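Local coordinates for protein cystalysin (PDB 1C7O) that is a dimeric member of the class I and II aminotransferase family, whose shared fold is built to hold a pyridoxal phosphate cofactor, at residues Thr60-Thr65 with Phe273-Tyr278; Lys77-Arg82 with Ile205-Ile210; Ile119-Tyr124 with Glu139-Glu144. All blocks are in the same frame, centred on the assembly; numbering follows the deposited sequence.

In the fold
From the N terminus, the chain first meets contact 1 in the loop between helices 47-59 and 69-83, then contact 2 on helix 69-83 itself. Contact 3 comes next and is closed soonest, 139-144 returning to 119-124 where neighbouring strands 115-118 and 136-139 of the main sheet end. Loop 205-210, after strand 199-203, then closes contact 2 around it, and the start of helix 275-287 finally closes contact 1 around both. No two of the loops cross. Contacts 2 and 3 reach the same PPG, their nearest atoms about 7 Å apart, whereas contact 1 faces the other PPG, in the site of the second subunit.

Contact 1: Thr60-Thr65 with Phe273-Tyr278; sequences TVLGYT and FTTLGY. With PPG ((2E,3E)-4-(2-aminoethoxy)-2-[({3-hydroxy-2-methyl-5-[(phosphonooxy)methyl]pyridin-4-yl}methyl)imino]but-3-enoic acid), chain J.
Y64 drives the edge of its ring, led by CD1, onto one face of F273 in a T-shaped aromatic pair, with planes at 86° and centroids 5.0 Å apart. CD1 lands toward the rim of the F273 ring rather than over its centre.

The polar contacts come from T65. Its N gives a weak hydrogen bond to F273 O, while T65 O accepts the CA-H of F273 (CA to O 3.2 Å) and also lies in the plane of the F273 ring, at its edge. With OG1 turned beside its own backbone N (chi1 -46°), T65 bonds back to G63 O at 2.9 Å, from above the carbonyl plane. A small threonine fits here because T275 CB presses to 3.2 Å from that same OG1.

Apolar packing continues where L62 CD2 meets T275 CG2 at 3.4 Å, the side chains crossing at about a right angle.

At the far end of its ring, Y64 OH donates to OP3 of PPG (chain J) at 2.7 Å and is also hydrogen-bonded to K238 NZ of the second subunit. Such a loop, completing the phosphate site of the partner chain, marks the shared active site of dimeric aminotransferase-fold proteins.

Contact 2: Lys77-Arg82 with Ile205-Ile210; sequences KWMKDR and IHFDLI. With PPG ((2E,3E)-4-(2-aminoethoxy)-2-[({3-hydroxy-2-methyl-5-[(phosphonooxy)methyl]pyridin-4-yl}methyl)imino]but-3-enoic acid), chain I.
W78 swings its indole out from helix 69-83 with CG anti to the backbone N (chi1 -179°), which carries NE1 across to the carboxylate of D208. F207, next to D208, has its CG wedged between backbone N and carbonyl carbon (chi1 78°), and this directs its ring to M79.

The indole N-H is shared between both carboxylate oxygens, 3.2 Å from NE1 to D208 OD1 and 3.4 Å from NE1 to D208 OD2. Both bonds are weak, and the carboxylate is turned 69° from the indole plane although its CG lies in that plane, at the ring edge. The stronger partner of D208 is T239, whose OG1 is hydrogen-bonded to OD2, so this buried acid has two polar partners, W78 and T239. Tryptophan suits the place by offering a single N-H at the rim of a large apolar ring. One face of that ring carries R82 CG, 3.5 Å above its centre, while the guanidinium of R82 goes on to a salt bridge with D293.

Beside this polar pair, M79 bends at its second torsion and brings SD to 3.9 Å from F207 CZ. The sulfur sits at the ring edge, a Met-aromatic contact that an unbranched, flexible chain can reach. H83 stacks on F207 and hydrogen-bonds to F207 O through NE2.

The acceptor loop is itself shaped by a type I beta turn from H206 to L209, closed by L209 N to H206 O at 3.0 Å. At its start, I205 lays CG2 over the pyridine of PPG (chain I), 3.6 Å from N1. The contact thus packs helix 69-83 against the far side of the loop that leaves strand 199-203, whose first residues border the PPG site, as in the aminotransferase fold.

Contact 3: Ile119-Tyr124 with Glu139-Glu144; sequences ITPVYY and ECELLE. With PPG ((2E,3E)-4-(2-aminoethoxy)-2-[({3-hydroxy-2-methyl-5-[(phosphonooxy)methyl]pyridin-4-yl}methyl)imino]but-3-enoic acid), chain I.
T120 and E141 meet with their side chains at about a right angle, and the T120 hydroxyl donates to the glutamate, OG1 to OE2 being 2.6 Å. T120 holds OG1 between its backbone N and carbonyl carbon (chi1 61°), while E141 folds back at its second torsion (chi2 75°); although E141 starts out pointing away, its carboxylate therefore returns to the hydroxyl. A threonine fits well, since its methyl, CG2, can rest near E139 CG at 4.0 Å while the hydroxyl serves E141.

Between these side chains the backbone makes its own link: L142 N donates to T120 O at 2.7 Å, nearly in line with the carbonyl bond. The CA-H of E141 points at the same oxygen. Strands 115-118 and 136-139, parallel neighbours at one border of the main sheet, are joined through helix 125-131 in a beta-alpha-beta crossover, and the contact prolongs their pairing just past the strand ends.

On the apolar side, I119 and L142 are also set roughly perpendicular, I119 CG2 butting against L142 CG at 3.4 Å. P121, preceded by a cis peptide, slants across L142, with its CD 3.9 Å from L142 CD1. The cis bond bends the chain at the sheet's end, and beyond it Y123 lays one ring face over the pyridine of PPG (chain I).

Contact 1: Thr60-Thr65 with Phe273-Tyr278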
loop_
_atom_site.group_PDB
_atom_site.type_symbol
_atom_site.label_atom_id
_atom_site.label_comp_id
_atom_site.label_asym_id
_atom_site.label_seq_id
_atom_site.Cartn_x
_atom_site.Cartn_y
_atom_site.Cartn_z
ATOM N N THR A 60 18.150 8.918 -5.280
ATOM C CA THR A 60 16.811 9.021 -5.847
ATOM C C THR A 60 15.887 10.193 -5.528
ATOM O O THR A 60 16.227 11.109 -4.785
ATOM C CB THR A 60 16.040 7.688 -5.569
ATOM O OG1 THR A 60 14.970 7.540 -6.508
ATOM C CG2 THR A 60 15.473 7.671 -4.147
ATOM N N VAL A 61 14.716 10.139 -6.158
ATOM C CA VAL A 61 13.631 11.097 -5.997
ATOM C C VAL A 61 12.465 10.196 -5.594
ATOM O O VAL A 61 12.139 9.250 -6.309
ATOM C CB VAL A 61 13.292 11.809 -7.330
ATOM C CG1 VAL A 61 12.003 12.604 -7.191
ATOM C CG2 VAL A 61 14.412 12.732 -7.721
ATOM N N LEU A 62 11.836 10.484 -4.459
ATOM C CA LEU A 62 10.739 9.649 -3.959
ATOM C C LEU A 62 9.356 9.898 -4.582
ATOM O O LEU A 62 8.365 10.095 -3.864
ATOM C CB LEU A 62 10.670 9.788 -2.434
ATOM C CG LEU A 62 11.981 9.463 -1.699
ATOM C CD1 LEU A 62 11.877 9.861 -0.241
ATOM C CD2 LEU A 62 12.287 7.986 -1.818
ATOM N N GLY A 63 9.285 9.858 -5.912
ATOM C CA GLY A 63 8.022 10.086 -6.600
ATOM C C GLY A 63 7.340 8.809 -7.057
ATOM O O GLY A 63 7.688 7.724 -6.601
ATOM N N TYR A 64 6.369 8.928 -7.960
ATOM C CA TYR A 64 5.656 7.748 -8.455
ATOM C C TYR A 64 6.622 6.760 -9.098
ATOM O O TYR A 64 7.187 7.031 -10.155
ATOM C CB TYR A 64 4.565 8.167 -9.446
ATOM C CG TYR A 64 3.393 8.842 -8.771
ATOM C CD1 TYR A 64 2.537 8.122 -7.940
ATOM C CD2 TYR A 64 3.185 10.216 -8.896
ATOM C CE1 TYR A 64 1.503 8.754 -7.243
ATOM C CE2 TYR A 64 2.161 10.858 -8.200
ATOM C CZ TYR A 64 1.325 10.123 -7.373
ATOM O OH TYR A 64 0.331 10.759 -6.655
ATOM N N THR A 65 6.795 5.610 -8.454
ATOM C CA THR A 65 7.720 4.597 -8.937
ATOM C C THR A 65 7.066 3.258 -9.216
ATOM O O THR A 65 6.116 2.859 -8.540
ATOM C CB THR A 65 8.863 4.343 -7.918
ATOM O OG1 THR A 65 9.383 5.591 -7.438
ATOM C CG2 THR A 65 9.990 3.563 -8.578
ATOM N N PHE A 273 3.280 2.256 -5.476
ATOM C CA PHE A 273 4.240 3.218 -6.015
ATOM C C PHE A 273 5.436 3.379 -5.081
ATOM O O PHE A 273 6.363 4.138 -5.363
ATOM C CB PHE A 273 3.580 4.583 -6.199
ATOM C CG PHE A 273 2.425 4.577 -7.154
ATOM C CD1 PHE A 273 1.180 5.041 -6.754
ATOM C CD2 PHE A 273 2.582 4.122 -8.461
ATOM C CE1 PHE A 273 0.104 5.054 -7.637
ATOM C CE2 PHE A 273 1.509 4.131 -9.356
ATOM C CZ PHE A 273 0.268 4.597 -8.943
ATOM N N THR A 274 5.403 2.663 -3.964
ATOM C CA THR A 274 6.462 2.731 -2.967
ATOM C C THR A 274 7.848 2.429 -3.544
ATOM O O THR A 274 8.240 1.268 -3.703
ATOM C CB THR A 274 6.151 1.778 -1.788
ATOM O OG1 THR A 274 7.315 1.632 -0.961
ATOM C CG2 THR A 274 5.713 0.429 -2.303
ATOM N N THR A 275 8.587 3.490 -3.842
ATOM C CA THR A 275 9.922 3.385 -4.415
ATOM C C THR A 275 10.927 2.505 -3.657
ATOM O O THR A 275 11.642 1.708 -4.279
ATOM C CB THR A 275 10.528 4.783 -4.606
ATOM O OG1 THR A 275 11.919 4.668 -4.946
ATOM C CG2 THR A 275 10.354 5.604 -3.344
ATOM N N LEU A 276 10.988 2.637 -2.331
ATOM C CA LEU A 276 11.925 1.840 -1.535
ATOM C C LEU A 276 11.540 0.365 -1.493
ATOM O O LEU A 276 12.410 -0.515 -1.398
ATOM C CB LEU A 276 12.031 2.389 -0.109
ATOM C CG LEU A 276 12.516 3.840 0.006
ATOM C CD1 LEU A 276 12.538 4.243 1.467
ATOM C CD2 LEU A 276 13.892 3.988 -0.604
ATOM N N GLY A 277 10.240 0.090 -1.564
ATOM C CA GLY A 277 9.793 -1.291 -1.548
ATOM C C GLY A 277 10.450 -2.094 -2.659
ATOM O O GLY A 277 10.913 -3.210 -2.434
ATOM N N TYR A 278 10.502 -1.529 -3.860
ATOM C CA TYR A 278 11.115 -2.230 -4.986
ATOM C C TYR A 278 12.611 -2.438 -4.769
ATOM O O TYR A 278 13.139 -3.519 -5.035
ATOM C CB TYR A 278 10.906 -1.460 -6.295
ATOM C CG TYR A 278 9.471 -1.347 -6.745
ATOM C CD1 TYR A 278 8.748 -0.179 -6.537
ATOM C CD2 TYR A 278 8.840 -2.399 -7.397
ATOM C CE1 TYR A 278 7.427 -0.057 -6.974
ATOM C CE2 TYR A 278 7.519 -2.289 -7.837
ATOM C CZ TYR A 278 6.823 -1.112 -7.620
ATOM O OH TYR A 278 5.523 -0.983 -8.053
HETATM N N1 PPG J . -5.942 13.455 -5.833
HETATM C C2 PPG J . -5.719 14.533 -6.701
HETATM C C2A PPG J . -6.839 15.549 -6.733
HETATM C C3 PPG J . -4.453 14.534 -7.465
HETATM O O3 PPG J . -4.376 15.589 -8.263
HETATM C C4 PPG J . -3.519 13.502 -7.325
HETATM C C4A PPG J . -2.287 13.473 -8.262
HETATM C C5 PPG J . -3.894 12.362 -6.346
HETATM C C6 PPG J . -5.114 12.409 -5.634
HETATM C C5A PPG J . -2.985 11.076 -6.246
HETATM O OP4 PPG J . -2.971 10.575 -4.926
HETATM P P PPG J . -2.333 9.158 -4.537
HETATM O OP1 PPG J . -3.294 8.070 -4.806
HETATM O OP2 PPG J . -2.215 9.479 -3.036
HETATM O OP3 PPG J . -0.970 9.017 -5.076
HETATM N N4A PPG J . -2.620 12.757 -9.486
HETATM C CAI PPG J . -1.668 12.852 -10.622
HETATM C CBC PPG J . -1.817 13.910 -11.689
HETATM O O2B PPG J . -0.862 13.955 -12.686
HETATM O O3B PPG J . -2.818 14.788 -11.687
HETATM C CBI PPG J . -0.550 11.874 -10.777
HETATM C CGI PPG J . -0.685 10.482 -10.437
HETATM O OET PPG J . -0.203 9.498 -11.286
HETATM C CEI PPG J . -0.430 8.267 -10.634
HETATM C CFI PPG J . 0.163 7.190 -11.500
HETATM N NI PPG J . 1.593 7.477 -11.683
#

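Contact 2: Lys77-Arg82 with Ile205-Ile210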
loop_
_atom_site.group_PDB
_atom_site.type_symbol
_atom_site.label_atom_id
_atom_site.label_comp_id
_atom_site.label_asym_id
_atom_site.label_seq_id
_atom_site.Cartn_x
_atom_site.Cartn_y
_atom_site.Cartn_z
ATOM N N LYS A 77 15.359 -14.587 -11.139
ATOM C CA LYS A 77 16.585 -15.294 -10.768
ATOM C C LYS A 77 16.440 -15.946 -9.387
ATOM O O LYS A 77 16.819 -17.102 -9.197
ATOM C CB LYS A 77 17.776 -14.328 -10.760
ATOM C CG LYS A 77 19.125 -15.010 -10.673
ATOM C CD LYS A 77 20.249 -13.995 -10.763
ATOM C CE LYS A 77 21.610 -14.669 -10.929
ATOM N NZ LYS A 77 21.916 -15.654 -9.858
ATOM N N TRP A 78 15.888 -15.201 -8.431
ATOM C CA TRP A 78 15.696 -15.729 -7.089
ATOM C C TRP A 78 14.820 -16.970 -7.162
ATOM O O TRP A 78 15.074 -17.965 -6.478
ATOM C CB TRP A 78 15.034 -14.678 -6.190
ATOM C CG TRP A 78 14.807 -15.127 -4.767
ATOM C CD1 TRP A 78 13.640 -15.609 -4.227
ATOM C CD2 TRP A 78 15.778 -15.155 -3.708
ATOM N NE1 TRP A 78 13.831 -15.935 -2.899
ATOM C CE2 TRP A 78 15.130 -15.665 -2.555
ATOM C CE3 TRP A 78 17.133 -14.795 -3.620
ATOM C CZ2 TRP A 78 15.791 -15.826 -1.334
ATOM C CZ3 TRP A 78 17.791 -14.955 -2.403
ATOM C CH2 TRP A 78 17.116 -15.468 -1.275
ATOM N N MET A 79 13.792 -16.914 -8.004
ATOM C CA MET A 79 12.886 -18.042 -8.142
ATOM C C MET A 79 13.572 -19.266 -8.737
ATOM O O MET A 79 13.238 -20.402 -8.371
ATOM C CB MET A 79 11.678 -17.648 -8.983
ATOM C CG MET A 79 10.909 -16.495 -8.377
ATOM S SD MET A 79 10.508 -16.811 -6.658
ATOM C CE MET A 79 9.741 -15.253 -6.198
ATOM N N LYS A 80 14.530 -19.040 -9.639
ATOM C CA LYS A 80 15.257 -20.142 -10.257
ATOM C C LYS A 80 16.282 -20.679 -9.262
ATOM O O LYS A 80 16.223 -21.840 -8.855
ATOM C CB LYS A 80 15.974 -19.676 -11.533
ATOM C CG LYS A 80 16.560 -20.827 -12.365
ATOM C CD LYS A 80 15.441 -21.762 -12.870
ATOM C CE LYS A 80 15.963 -23.045 -13.544
ATOM N NZ LYS A 80 16.446 -24.087 -12.582
ATOM N N ASP A 81 17.215 -19.820 -8.867
ATOM C CA ASP A 81 18.268 -20.188 -7.926
ATOM C C ASP A 81 17.792 -20.768 -6.599
ATOM O O ASP A 81 18.362 -21.737 -6.105
ATOM C CB ASP A 81 19.165 -18.985 -7.638
ATOM C CG ASP A 81 19.856 -18.475 -8.878
ATOM O OD1 ASP A 81 19.817 -19.176 -9.912
ATOM O OD2 ASP A 81 20.443 -17.380 -8.824
ATOM N N ARG A 82 16.744 -20.192 -6.029
ATOM C CA ARG A 82 16.256 -20.655 -4.740
ATOM C C ARG A 82 15.127 -21.676 -4.760
ATOM O O ARG A 82 14.911 -22.375 -3.776
ATOM C CB ARG A 82 15.846 -19.450 -3.893
ATOM C CG ARG A 82 17.020 -18.701 -3.302
ATOM C CD ARG A 82 17.481 -19.383 -2.033
ATOM N NE ARG A 82 18.675 -18.758 -1.481
ATOM C CZ ARG A 82 19.002 -18.791 -0.194
ATOM N NH1 ARG A 82 18.217 -19.421 0.672
ATOM N NH2 ARG A 82 20.113 -18.200 0.228
ATOM N N ILE A 205 4.410 -17.316 0.905
ATOM C CA ILE A 205 5.221 -16.232 1.456
ATOM C C ILE A 205 6.323 -16.721 2.411
ATOM O O ILE A 205 7.346 -16.048 2.610
ATOM C CB ILE A 205 4.315 -15.193 2.179
ATOM C CG1 ILE A 205 5.135 -13.956 2.556
ATOM C CG2 ILE A 205 3.665 -15.826 3.406
ATOM C CD1 ILE A 205 4.298 -12.791 3.004
ATOM N N HIS A 206 6.117 -17.901 2.982
ATOM C CA HIS A 206 7.078 -18.486 3.907
ATOM C C HIS A 206 8.042 -19.462 3.259
ATOM O O HIS A 206 8.872 -20.053 3.952
ATOM C CB HIS A 206 6.342 -19.225 5.021
ATOM C CG HIS A 206 5.830 -18.334 6.099
ATOM N ND1 HIS A 206 4.503 -18.294 6.465
ATOM C CD2 HIS A 206 6.472 -17.456 6.907
ATOM C CE1 HIS A 206 4.348 -17.431 7.452
ATOM N NE2 HIS A 206 5.531 -16.909 7.737
ATOM N N PHE A 207 7.951 -19.616 1.940
ATOM C CA PHE A 207 8.786 -20.588 1.248
ATOM C C PHE A 207 10.309 -20.449 1.320
ATOM O O PHE A 207 11.023 -21.329 0.846
ATOM C CB PHE A 207 8.312 -20.754 -0.212
ATOM C CG PHE A 207 8.735 -19.653 -1.160
ATOM C CD1 PHE A 207 8.339 -19.709 -2.495
ATOM C CD2 PHE A 207 9.565 -18.611 -0.762
ATOM C CE1 PHE A 207 8.766 -18.751 -3.415
ATOM C CE2 PHE A 207 9.997 -17.652 -1.676
ATOM C CZ PHE A 207 9.599 -17.724 -3.001
ATOM N N ASP A 208 10.808 -19.369 1.918
ATOM C CA ASP A 208 12.259 -19.177 2.037
ATOM C C ASP A 208 12.762 -19.567 3.426
ATOM O O ASP A 208 13.963 -19.691 3.647
ATOM C CB ASP A 208 12.654 -17.716 1.766
ATOM C CG ASP A 208 12.608 -17.348 0.289
ATOM O OD1 ASP A 208 13.247 -18.038 -0.530
ATOM O OD2 ASP A 208 11.944 -16.347 -0.055
ATOM N N LEU A 209 11.833 -19.753 4.361
ATOM C CA LEU A 209 12.181 -20.115 5.733
ATOM C C LEU A 209 11.916 -21.605 5.973
ATOM O O LEU A 209 11.012 -21.988 6.721
ATOM C CB LEU A 209 11.375 -19.254 6.705
ATOM C CG LEU A 209 11.533 -17.758 6.403
ATOM C CD1 LEU A 209 10.440 -16.965 7.082
ATOM C CD2 LEU A 209 12.919 -17.293 6.855
ATOM N N ILE A 210 12.733 -22.429 5.323
ATOM C CA ILE A 210 12.644 -23.879 5.404
ATOM C C ILE A 210 13.695 -24.388 6.388
ATOM O O ILE A 210 14.876 -24.035 6.288
ATOM C CB ILE A 210 12.906 -24.521 4.019
ATOM C CG1 ILE A 210 12.012 -23.874 2.957
ATOM C CG2 ILE A 210 12.666 -26.019 4.084
ATOM C CD1 ILE A 210 10.517 -23.983 3.226
HETATM N N1 PPG I . 0.291 -15.164 4.551
HETATM C C2 PPG I . 0.702 -16.026 5.559
HETATM C C2A PPG I . 0.439 -17.474 5.312
HETATM C C3 PPG I . 1.374 -15.430 6.721
HETATM O O3 PPG I . 1.727 -16.367 7.672
HETATM C C4 PPG I . 1.586 -14.043 6.791
HETATM C C4A PPG I . 2.119 -13.463 8.105
HETATM C C5 PPG I . 1.087 -13.204 5.630
HETATM C C6 PPG I . 0.458 -13.826 4.558
HETATM C C5A PPG I . 1.194 -11.628 5.642
HETATM O OP4 PPG I . 1.632 -11.114 4.368
HETATM P P PPG I . 1.586 -9.525 4.079
HETATM O OP1 PPG I . 0.149 -9.160 4.075
HETATM O OP2 PPG I . 2.271 -9.313 2.718
HETATM O OP3 PPG I . 2.390 -8.888 5.148
HETATM N N4A PPG I . 1.052 -13.237 9.054
HETATM C CAI PPG I . 1.407 -12.789 10.413
HETATM C CBC PPG I . 1.378 -13.793 11.527
HETATM O O2B PPG I . 1.659 -13.431 12.849
HETATM O O3B PPG I . 1.095 -15.038 11.256
HETATM C CBI PPG I . 1.844 -11.438 10.639
HETATM C CGI PPG I . 0.997 -10.495 11.281
HETATM O OET PPG I . -0.252 -10.036 10.690
HETATM C CEI PPG I . -0.693 -8.866 11.524
HETATM C CFI PPG I . 0.330 -7.715 11.395
HETATM N NI PPG I . 0.007 -6.596 12.223
#

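Contact 3: Ile119-Tyr124 with Glu139-Glu144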
loop_
_atom_site.group_PDB
_atom_site.type_symbol
_atom_site.label_atom_id
_atom_site.label_comp_id
_atom_site.label_asym_id
_atom_site.label_seq_id
_atom_site.Cartn_x
_atom_site.Cartn_y
_atom_site.Cartn_z
ATOM N N ILE A 119 -7.569 -25.238 4.124
ATOM C CA ILE A 119 -7.208 -26.332 5.005
ATOM C C ILE A 119 -6.876 -25.777 6.395
ATOM O O ILE A 119 -5.833 -25.153 6.598
ATOM C CB ILE A 119 -6.026 -27.112 4.404
ATOM C CG1 ILE A 119 -6.468 -27.719 3.063
ATOM C CG2 ILE A 119 -5.564 -28.201 5.355
ATOM C CD1 ILE A 119 -5.352 -28.338 2.248
ATOM N N THR A 120 -7.789 -26.005 7.337
ATOM C CA THR A 120 -7.666 -25.524 8.710
ATOM C C THR A 120 -7.099 -26.591 9.637
ATOM O O THR A 120 -7.211 -27.785 9.356
ATOM C CB THR A 120 -9.044 -25.096 9.258
ATOM O OG1 THR A 120 -9.926 -26.225 9.265
ATOM C CG2 THR A 120 -9.657 -24.019 8.390
ATOM N N PRO A 121 -6.493 -26.181 10.769
ATOM C CA PRO A 121 -6.289 -24.807 11.251
ATOM C C PRO A 121 -5.234 -24.077 10.417
ATOM O O PRO A 121 -4.287 -24.705 9.946
ATOM C CB PRO A 121 -5.848 -25.018 12.696
ATOM C CG PRO A 121 -5.066 -26.283 12.609
ATOM C CD PRO A 121 -5.952 -27.151 11.739
ATOM N N VAL A 122 -5.391 -22.762 10.254
ATOM C CA VAL A 122 -4.462 -21.975 9.444
ATOM C C VAL A 122 -4.544 -20.473 9.730
ATOM O O VAL A 122 -5.419 -20.022 10.459
ATOM C CB VAL A 122 -4.755 -22.219 7.935
ATOM C CG1 VAL A 122 -6.135 -21.690 7.600
ATOM C CG2 VAL A 122 -3.692 -21.572 7.054
ATOM N N TYR A 123 -3.615 -19.720 9.138
ATOM C CA TYR A 123 -3.515 -18.260 9.250
ATOM C C TYR A 123 -4.902 -17.613 9.165
ATOM O O TYR A 123 -5.584 -17.713 8.146
ATOM C CB TYR A 123 -2.603 -17.760 8.126
ATOM C CG TYR A 123 -2.345 -16.276 8.100
ATOM C CD1 TYR A 123 -1.942 -15.598 9.247
ATOM C CD2 TYR A 123 -2.458 -15.553 6.911
ATOM C CE1 TYR A 123 -1.653 -14.232 9.211
ATOM C CE2 TYR A 123 -2.165 -14.191 6.863
ATOM C CZ TYR A 123 -1.761 -13.537 8.014
ATOM O OH TYR A 123 -1.443 -12.200 7.964
ATOM N N TYR A 124 -5.295 -16.926 10.235
ATOM C CA TYR A 124 -6.626 -16.320 10.347
ATOM C C TYR A 124 -7.176 -15.415 9.252
ATOM O O TYR A 124 -8.394 -15.359 9.045
ATOM C CB TYR A 124 -6.767 -15.622 11.709
ATOM C CG TYR A 124 -5.720 -14.572 12.013
ATOM C CD1 TYR A 124 -5.999 -13.215 11.846
ATOM C CD2 TYR A 124 -4.456 -14.933 12.487
ATOM C CE1 TYR A 124 -5.047 -12.242 12.144
ATOM C CE2 TYR A 124 -3.498 -13.970 12.787
ATOM C CZ TYR A 124 -3.800 -12.626 12.613
ATOM O OH TYR A 124 -2.858 -11.663 12.908
ATOM N N GLU A 139 -14.151 -25.535 5.110
ATOM C CA GLU A 139 -13.036 -26.085 5.868
ATOM C C GLU A 139 -12.741 -27.558 5.636
ATOM O O GLU A 139 -13.622 -28.413 5.754
ATOM C CB GLU A 139 -13.283 -25.866 7.357
ATOM C CG GLU A 139 -13.606 -24.427 7.711
ATOM C CD GLU A 139 -13.890 -24.245 9.184
ATOM O OE1 GLU A 139 -13.266 -24.961 9.992
ATOM O OE2 GLU A 139 -14.719 -23.375 9.534
ATOM N N CYS A 140 -11.485 -27.846 5.313
ATOM C CA CYS A 140 -11.041 -29.213 5.106
ATOM C C CYS A 140 -10.004 -29.468 6.195
ATOM O O CYS A 140 -8.798 -29.505 5.930
ATOM C CB CYS A 140 -10.417 -29.371 3.722
ATOM S SG CYS A 140 -9.897 -31.053 3.353
ATOM N N GLU A 141 -10.503 -29.638 7.422
ATOM C CA GLU A 141 -9.686 -29.860 8.619
ATOM C C GLU A 141 -8.530 -30.840 8.465
ATOM O O GLU A 141 -8.679 -31.922 7.895
ATOM C CB GLU A 141 -10.572 -30.319 9.779
ATOM C CG GLU A 141 -9.867 -30.366 11.146
ATOM C CD GLU A 141 -9.644 -28.980 11.752
ATOM O OE1 GLU A 141 -9.067 -28.895 12.859
ATOM O OE2 GLU A 141 -10.049 -27.976 11.123
ATOM N N LEU A 142 -7.378 -30.447 8.996
ATOM C CA LEU A 142 -6.176 -31.269 8.952
ATOM C C LEU A 142 -6.277 -32.460 9.889
ATOM O O LEU A 142 -6.981 -32.413 10.899
ATOM C CB LEU A 142 -4.957 -30.444 9.348
ATOM C CG LEU A 142 -4.383 -29.541 8.265
ATOM C CD1 LEU A 142 -3.589 -28.406 8.892
ATOM C CD2 LEU A 142 -3.533 -30.385 7.336
ATOM N N LEU A 143 -5.566 -33.529 9.550
ATOM C CA LEU A 143 -5.556 -34.719 10.384
ATOM C C LEU A 143 -4.348 -34.567 11.296
ATOM O O LEU A 143 -3.234 -34.345 10.827
ATOM C CB LEU A 143 -5.436 -35.972 9.517
ATOM C CG LEU A 143 -6.535 -36.119 8.457
ATOM C CD1 LEU A 143 -6.380 -37.471 7.753
ATOM C CD2 LEU A 143 -7.918 -35.986 9.114
ATOM N N GLU A 144 -4.577 -34.670 12.600
ATOM C CA GLU A 144 -3.513 -34.505 13.577
ATOM C C GLU A 144 -3.200 -35.807 14.315
ATOM O O GLU A 144 -4.080 -36.428 14.914
ATOM C CB GLU A 144 -3.912 -33.390 14.555
ATOM C CG GLU A 144 -2.849 -32.947 15.546
ATOM C CD GLU A 144 -2.829 -33.793 16.797
ATOM O OE1 GLU A 144 -1.972 -34.695 16.901
ATOM O OE2 GLU A 144 -3.681 -33.554 17.677
HETATM N N1 PPG I . 0.291 -15.164 4.551
HETATM C C2 PPG I . 0.702 -16.026 5.559
HETATM C C2A PPG I . 0.439 -17.474 5.312
HETATM C C3 PPG I . 1.374 -15.430 6.721
HETATM O O3 PPG I . 1.727 -16.367 7.672
HETATM C C4 PPG I . 1.586 -14.043 6.791
HETATM C C4A PPG I . 2.119 -13.463 8.105
HETATM C C5 PPG I . 1.087 -13.204 5.630
HETATM C C6 PPG I . 0.458 -13.826 4.558
HETATM C C5A PPG I . 1.194 -11.628 5.642
HETATM O OP4 PPG I . 1.632 -11.114 4.368
HETATM P P PPG I . 1.586 -9.525 4.079
HETATM O OP1 PPG I . 0.149 -9.160 4.075
HETATM O OP2 PPG I . 2.271 -9.313 2.718
HETATM O OP3 PPG I . 2.390 -8.888 5.148
HETATM N N4A PPG I . 1.052 -13.237 9.054
HETATM C CAI PPG I . 1.407 -12.789 10.413
HETATM C CBC PPG I . 1.378 -13.793 11.527
HETATM O O2B PPG I . 1.659 -13.431 12.849
HETATM O O3B PPG I . 1.095 -15.038 11.256
HETATM C CBI PPG I . 1.844 -11.438 10.639
HETATM C CGI PPG I . 0.997 -10.495 11.281
HETATM O OET PPG I . -0.252 -10.036 10.690
HETATM C CEI PPG I . -0.693 -8.866 11.524
HETATM C CFI PPG I . 0.330 -7.715 11.395
HETATM N NI PPG I . 0.007 -6.596 12.223
#